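Local coordinates for defective in germ line development protein 3, isoform a (Caenorhabditis elegans, PDB 3N89) that forms a globular platform of four KH domains, a fold associated with RNA binding, and acts in germ line development, at residues 263-268 / 333-338; 316-321 / 329-334. All blocks are in the same frame, centred on the assembly; numbering follows the deposited sequence.

Contact 1: 263-268 / 333-338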
loop_
_atom_site.group_PDB
_atom_site.type_symbol
_atom_site.label_atom_id
_atom_site.label_comp_id
_atom_site.label_asym_id
_atom_site.label_seq_id
_atom_site.Cartn_x
_atom_site.Cartn_y
_atom_site.Cartn_z
ATOM N N MET A 263 10.641 4.758 5.341
ATOM C CA MET A 263 10.773 6.206 5.397
ATOM C C MET A 263 12.242 6.590 5.387
ATOM O O MET A 263 13.013 6.117 6.221
ATOM C CB MET A 263 10.111 6.721 6.666
ATOM C CG MET A 263 9.991 8.214 6.737
ATOM S SD MET A 263 9.070 8.653 8.204
ATOM C CE MET A 263 10.318 8.420 9.451
ATOM N N CYS A 264 12.628 7.448 4.450
ATOM C CA CYS A 264 14.016 7.874 4.349
ATOM C C CYS A 264 14.249 9.306 4.835
ATOM O O CYS A 264 13.321 10.117 4.914
ATOM C CB CYS A 264 14.495 7.739 2.899
ATOM S SG CYS A 264 14.264 6.085 2.181
ATOM N N PHE A 265 15.503 9.596 5.169
ATOM C CA PHE A 265 15.921 10.919 5.625
ATOM C C PHE A 265 17.409 10.933 5.940
ATOM O O PHE A 265 18.022 9.879 6.129
ATOM C CB PHE A 265 15.146 11.365 6.873
ATOM C CG PHE A 265 15.322 10.461 8.061
ATOM C CD1 PHE A 265 14.620 9.263 8.154
ATOM C CD2 PHE A 265 16.179 10.810 9.098
ATOM C CE1 PHE A 265 14.768 8.427 9.267
ATOM C CE2 PHE A 265 16.335 9.980 10.217
ATOM C CZ PHE A 265 15.626 8.788 10.297
ATOM N N ASN A 266 17.983 12.133 5.982
ATOM C CA ASN A 266 19.399 12.305 6.293
ATOM C C ASN A 266 19.514 12.912 7.687
ATOM O O ASN A 266 18.586 13.554 8.162
ATOM C CB ASN A 266 20.061 13.233 5.270
ATOM C CG ASN A 266 19.890 12.744 3.840
ATOM O OD1 ASN A 266 19.811 11.545 3.587
ATOM N ND2 ASN A 266 19.849 13.678 2.896
ATOM N N ILE A 267 20.642 12.721 8.354
ATOM C CA ILE A 267 20.775 13.289 9.683
ATOM C C ILE A 267 22.213 13.565 10.110
ATOM O O ILE A 267 23.050 12.662 10.135
ATOM C CB ILE A 267 20.071 12.381 10.730
ATOM C CG1 ILE A 267 20.103 13.049 12.103
ATOM C CG2 ILE A 267 20.717 11.007 10.775
ATOM C CD1 ILE A 267 19.021 12.558 13.027
ATOM N N LYS A 268 22.498 14.829 10.423
ATOM C CA LYS A 268 23.831 15.226 10.866
ATOM C C LYS A 268 24.149 14.459 12.143
ATOM O O LYS A 268 23.298 14.336 13.025
ATOM C CB LYS A 268 23.886 16.737 11.134
ATOM C CG LYS A 268 24.447 17.575 9.980
ATOM C CD LYS A 268 24.382 19.067 10.275
ATOM C CE LYS A 268 22.937 19.566 10.273
ATOM N NZ LYS A 268 22.787 21.033 10.558
ATOM N N GLN A 333 11.206 8.443 16.278
ATOM C CA GLN A 333 11.384 9.342 17.416
ATOM C C GLN A 333 12.685 9.041 18.166
ATOM O O GLN A 333 13.368 9.960 18.617
ATOM C CB GLN A 333 10.197 9.222 18.378
ATOM C CG GLN A 333 10.121 10.335 19.414
ATOM C CD GLN A 333 9.031 10.099 20.447
ATOM O OE1 GLN A 333 7.868 9.900 20.102
ATOM N NE2 GLN A 333 9.406 10.120 21.723
ATOM N N LYS A 334 13.032 7.758 18.284
ATOM C CA LYS A 334 14.246 7.365 18.988
ATOM C C LYS A 334 15.544 7.816 18.337
ATOM O O LYS A 334 16.514 8.100 19.043
ATOM C CB LYS A 334 14.297 5.850 19.197
ATOM C CG LYS A 334 13.465 5.341 20.373
ATOM C CD LYS A 334 13.861 3.925 20.753
ATOM C CE LYS A 334 13.044 3.405 21.939
ATOM N NZ LYS A 334 11.617 3.117 21.597
ATOM N N VAL A 335 15.589 7.871 17.007
ATOM C CA VAL A 335 16.816 8.305 16.347
ATOM C C VAL A 335 17.023 9.797 16.555
ATOM O O VAL A 335 18.123 10.232 16.901
ATOM C CB VAL A 335 16.827 7.971 14.821
ATOM C CG1 VAL A 335 15.474 8.244 14.193
ATOM C CG2 VAL A 335 17.894 8.808 14.116
ATOM N N LEU A 336 15.969 10.581 16.360
ATOM C CA LEU A 336 16.064 12.031 16.543
ATOM C C LEU A 336 16.491 12.367 17.960
ATOM O O LEU A 336 16.132 11.670 18.900
ATOM C CB LEU A 336 14.720 12.711 16.268
ATOM C CG LEU A 336 14.247 12.757 14.820
ATOM C CD1 LEU A 336 13.026 13.644 14.696
ATOM C CD2 LEU A 336 15.352 13.297 13.971
ATOM N N SER A 337 17.259 13.439 18.105
ATOM C CA SER A 337 17.719 13.869 19.417
ATOM C C SER A 337 16.590 14.582 20.133
ATOM O O SER A 337 15.696 15.144 19.494
ATOM C CB SER A 337 18.913 14.817 19.285
ATOM O OG SER A 337 19.161 15.479 20.518
ATOM N N LYS A 338 16.635 14.573 21.460
ATOM C CA LYS A 338 15.605 15.230 22.256
ATOM C C LYS A 338 15.490 16.714 21.922
ATOM O O LYS A 338 14.421 17.301 22.063
ATOM C CB LYS A 338 15.899 15.083 23.752
ATOM N NZ LYS A 338 14.930 17.222 28.205
#
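Ile267 turns CG1 anti to its own backbone N (chi1 -175°), and the extended end of the chain then carries CD1 out from the strand to two residues of 333-338, Val335 and Leu336. At Val335 a first torsion of 41° turns the two methyls toward different partners, CG1 to Phe265 and CG2 to Ile267. Phe265 and Val335 reach toward each other across the gap; the far ring carbon, Phe265 CZ, lies 3.9 Å from Val335 CG1, and the methyl meets the ring at a slant. Ile267 instead passes alongside Val335, running the other way, with Ile267 CD1 4.1 Å from Val335 CG2. Leu336 is the first residue to leave the helical path, and its CD2 branch does the reaching, ending 3.9 Å from Ile267 CD1. The contact is all carbon and buries 154 Å² in total. It closes the end of the C-terminal helix of a KH domain (325-335) onto the domain's first strand (260-268) in its apolar core; the strand pairs with 29-35 through Cys264 and Thr31 and with 311-321 through Ile267 and Asn314, while Pro27, in the loop leading into strand 29-35, touches both Ile267 and Leu336.

Contact 2: 316-321 / 329-334; sequences ASLRSK and YTAYQK
The ring of Tyr332 meets Leu318 at its edge, with Leu318 CD2 lying near the ring plane, while the aromatic surroundings come from other parts of the chain: Phe90 stacks on the tyrosine and Phe265 packs with it edge-to-face. Leu318 therefore touches the root of the tyrosine more than its ring. Its CD2 methyl lies 3.6 Å from Tyr332 N and 3.8 Å from Tyr332 CB, so that it rests against the backbone of the helix where Tyr332 begins. The same methyl is 4.1 Å from Ala331 CB, whose small side chain points toward the strand and lets the two backbones approach to 7.6 Å between Leu318 CA and Tyr332 CA. Tyr332 holds CG anti to its backbone N (chi1 177°), which sends the ring out roughly at right angles to the helix axis, with its edge to the leucine; its hydroxyl then hydrogen-bonds to Pro27 O.

Residues flanking Leu318 in the strand turn away from the helix. There Arg319 NE donates to Ser317 OG at 3.0 Å, a bent bond (133° at the hydrogen) whose acceptor sits 32° out of the guanidinium plane. Arg319 NH1 has a further partner in Met369 O, so the serine and a C-terminal carbonyl both help to hold the guanidinium.

Between 316-321 and 329-334 the packing runs through one leucine methyl and buries 104 Å²; the two segments belong to the last strand and helix of this KH domain. With apolar side chains and backbone meeting and no polar bond between the segments, it depends on shape and on burial of carbon. The phenol hydroxyl, turned to Pro27 O, and the guanidinium, held by Ser317 and Met369 O, take no part in it.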
loop_
_atom_site.group_PDB
_atom_site.type_symbol
_atom_site.label_atom_id
_atom_site.label_comp_id
_atom_site.label_asym_id
_atom_site.label_seq_id
_atom_site.Cartn_x
_atom_site.Cartn_y
_atom_site.Cartn_z
ATOM N N ALA A 316 19.651 7.667 6.754
ATOM C CA ALA A 316 18.830 6.702 7.458
ATOM C C ALA A 316 17.660 6.220 6.612
ATOM O O ALA A 316 17.234 6.888 5.673
ATOM C CB ALA A 316 18.314 7.308 8.759
ATOM N N SER A 317 17.150 5.047 6.965
ATOM C CA SER A 317 16.017 4.437 6.290
ATOM C C SER A 317 15.379 3.472 7.286
ATOM O O SER A 317 16.066 2.641 7.882
ATOM C CB SER A 317 16.484 3.677 5.045
ATOM O OG SER A 317 15.444 2.884 4.496
ATOM N N LEU A 318 14.073 3.601 7.482
ATOM C CA LEU A 318 13.350 2.732 8.403
ATOM C C LEU A 318 12.377 1.893 7.596
ATOM O O LEU A 318 11.630 2.429 6.778
ATOM C CB LEU A 318 12.583 3.557 9.443
ATOM C CG LEU A 318 13.422 4.265 10.513
ATOM C CD1 LEU A 318 14.349 5.250 9.850
ATOM C CD2 LEU A 318 12.528 5.005 11.497
ATOM N N ARG A 319 12.405 0.578 7.798
ATOM C CA ARG A 319 11.495 -0.299 7.073
ATOM C C ARG A 319 10.617 -1.103 8.026
ATOM O O ARG A 319 10.845 -1.124 9.240
ATOM C CB ARG A 319 12.262 -1.266 6.163
ATOM C CG ARG A 319 13.230 -0.630 5.170
ATOM C CD ARG A 319 14.627 -0.535 5.757
ATOM N NE ARG A 319 15.592 -0.076 4.766
ATOM C CZ ARG A 319 15.923 -0.760 3.675
ATOM N NH1 ARG A 319 15.366 -1.938 3.435
ATOM N NH2 ARG A 319 16.806 -0.263 2.821
ATOM N N SER A 320 9.614 -1.760 7.457
ATOM C CA SER A 320 8.669 -2.576 8.202
ATOM C C SER A 320 7.459 -2.755 7.297
ATOM O O SER A 320 7.409 -2.171 6.214
ATOM C CB SER A 320 8.244 -1.863 9.483
ATOM O OG SER A 320 7.589 -2.752 10.375
ATOM N N LYS A 321 6.492 -3.563 7.720
ATOM C CA LYS A 321 5.285 -3.755 6.922
ATOM C C LYS A 321 4.271 -2.693 7.339
ATOM O O LYS A 321 4.209 -2.327 8.513
ATOM C CB LYS A 321 4.718 -5.163 7.118
ATOM C CG LYS A 321 5.604 -6.253 6.501
ATOM C CD LYS A 321 5.022 -7.641 6.678
ATOM C CE LYS A 321 5.854 -8.678 5.927
ATOM N NZ LYS A 321 5.969 -8.347 4.461
ATOM N N TYR A 329 7.136 4.978 13.359
ATOM C CA TYR A 329 7.305 6.331 13.886
ATOM C C TYR A 329 8.012 6.303 15.249
ATOM O O TYR A 329 8.908 7.108 15.503
ATOM C CB TYR A 329 5.946 7.036 13.993
ATOM C CG TYR A 329 5.248 7.240 12.658
ATOM C CD1 TYR A 329 5.970 7.276 11.464
ATOM C CD2 TYR A 329 3.867 7.441 12.591
ATOM C CE1 TYR A 329 5.334 7.515 10.241
ATOM C CE2 TYR A 329 3.224 7.685 11.371
ATOM C CZ TYR A 329 3.962 7.719 10.208
ATOM O OH TYR A 329 3.323 7.968 9.014
ATOM N N THR A 330 7.624 5.374 16.119
ATOM C CA THR A 330 8.264 5.267 17.431
ATOM C C THR A 330 9.766 5.080 17.241
ATOM O O THR A 330 10.579 5.698 17.935
ATOM C CB THR A 330 7.729 4.061 18.222
ATOM O OG1 THR A 330 6.330 4.235 18.469
ATOM C CG2 THR A 330 8.466 3.917 19.543
ATOM N N ALA A 331 10.124 4.210 16.298
ATOM C CA ALA A 331 11.521 3.941 16.006
ATOM C C ALA A 331 12.165 5.239 15.534
ATOM O O ALA A 331 13.319 5.530 15.857
ATOM C CB ALA A 331 11.635 2.872 14.930
ATOM N N TYR A 332 11.409 6.017 14.769
ATOM C CA TYR A 332 11.892 7.287 14.253
ATOM C C TYR A 332 12.182 8.251 15.401
ATOM O O TYR A 332 13.273 8.815 15.495
ATOM C CB TYR A 332 10.842 7.892 13.320
ATOM C CG TYR A 332 11.202 9.247 12.766
ATOM C CD1 TYR A 332 12.259 9.401 11.875
ATOM C CD2 TYR A 332 10.465 10.377 13.115
ATOM C CE1 TYR A 332 12.570 10.648 11.338
ATOM C CE2 TYR A 332 10.770 11.633 12.584
ATOM C CZ TYR A 332 11.819 11.757 11.697
ATOM O OH TYR A 332 12.098 12.983 11.154
ATOM N N GLN A 333 11.206 8.443 16.278
ATOM C CA GLN A 333 11.384 9.342 17.416
ATOM C C GLN A 333 12.685 9.041 18.166
ATOM O O GLN A 333 13.368 9.960 18.617
ATOM C CB GLN A 333 10.197 9.222 18.378
ATOM C CG GLN A 333 10.121 10.335 19.414
ATOM C CD GLN A 333 9.031 10.099 20.447
ATOM O OE1 GLN A 333 7.868 9.900 20.102
ATOM N NE2 GLN A 333 9.406 10.120 21.723
ATOM N N LYS A 334 13.032 7.758 18.284
ATOM C CA LYS A 334 14.246 7.365 18.988
ATOM C C LYS A 334 15.544 7.816 18.337
ATOM O O LYS A 334 16.514 8.100 19.043
ATOM C CB LYS A 334 14.297 5.850 19.197
ATOM C CG LYS A 334 13.465 5.341 20.373
ATOM C CD LYS A 334 13.861 3.925 20.753
ATOM C CE LYS A 334 13.044 3.405 21.939
ATOM N NZ LYS A 334 11.617 3.117 21.597
#

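In the fold
Contacts 1 and 2 have centres about 9 Å apart and share helix 325-335, whose Gln333 and Lys334 belong to both. Along the chain strand 260-268 comes first, then strand 311-321, and the helix last, closing over both. The strands are antiparallel neighbours in one sheet, probably bonded through Phe265 O and Ala316 N at 2.8 Å, and Phe265 packs on Leu318 between the contacts. Contact 2 joins elements close in sequence, whereas contact 1 brings the helix end back to a strand 65 residues earlier. This C-terminal helix lying on an antiparallel sheet is consistent with a type I KH fold, here the last of the four KH domains of this fragment, KH5.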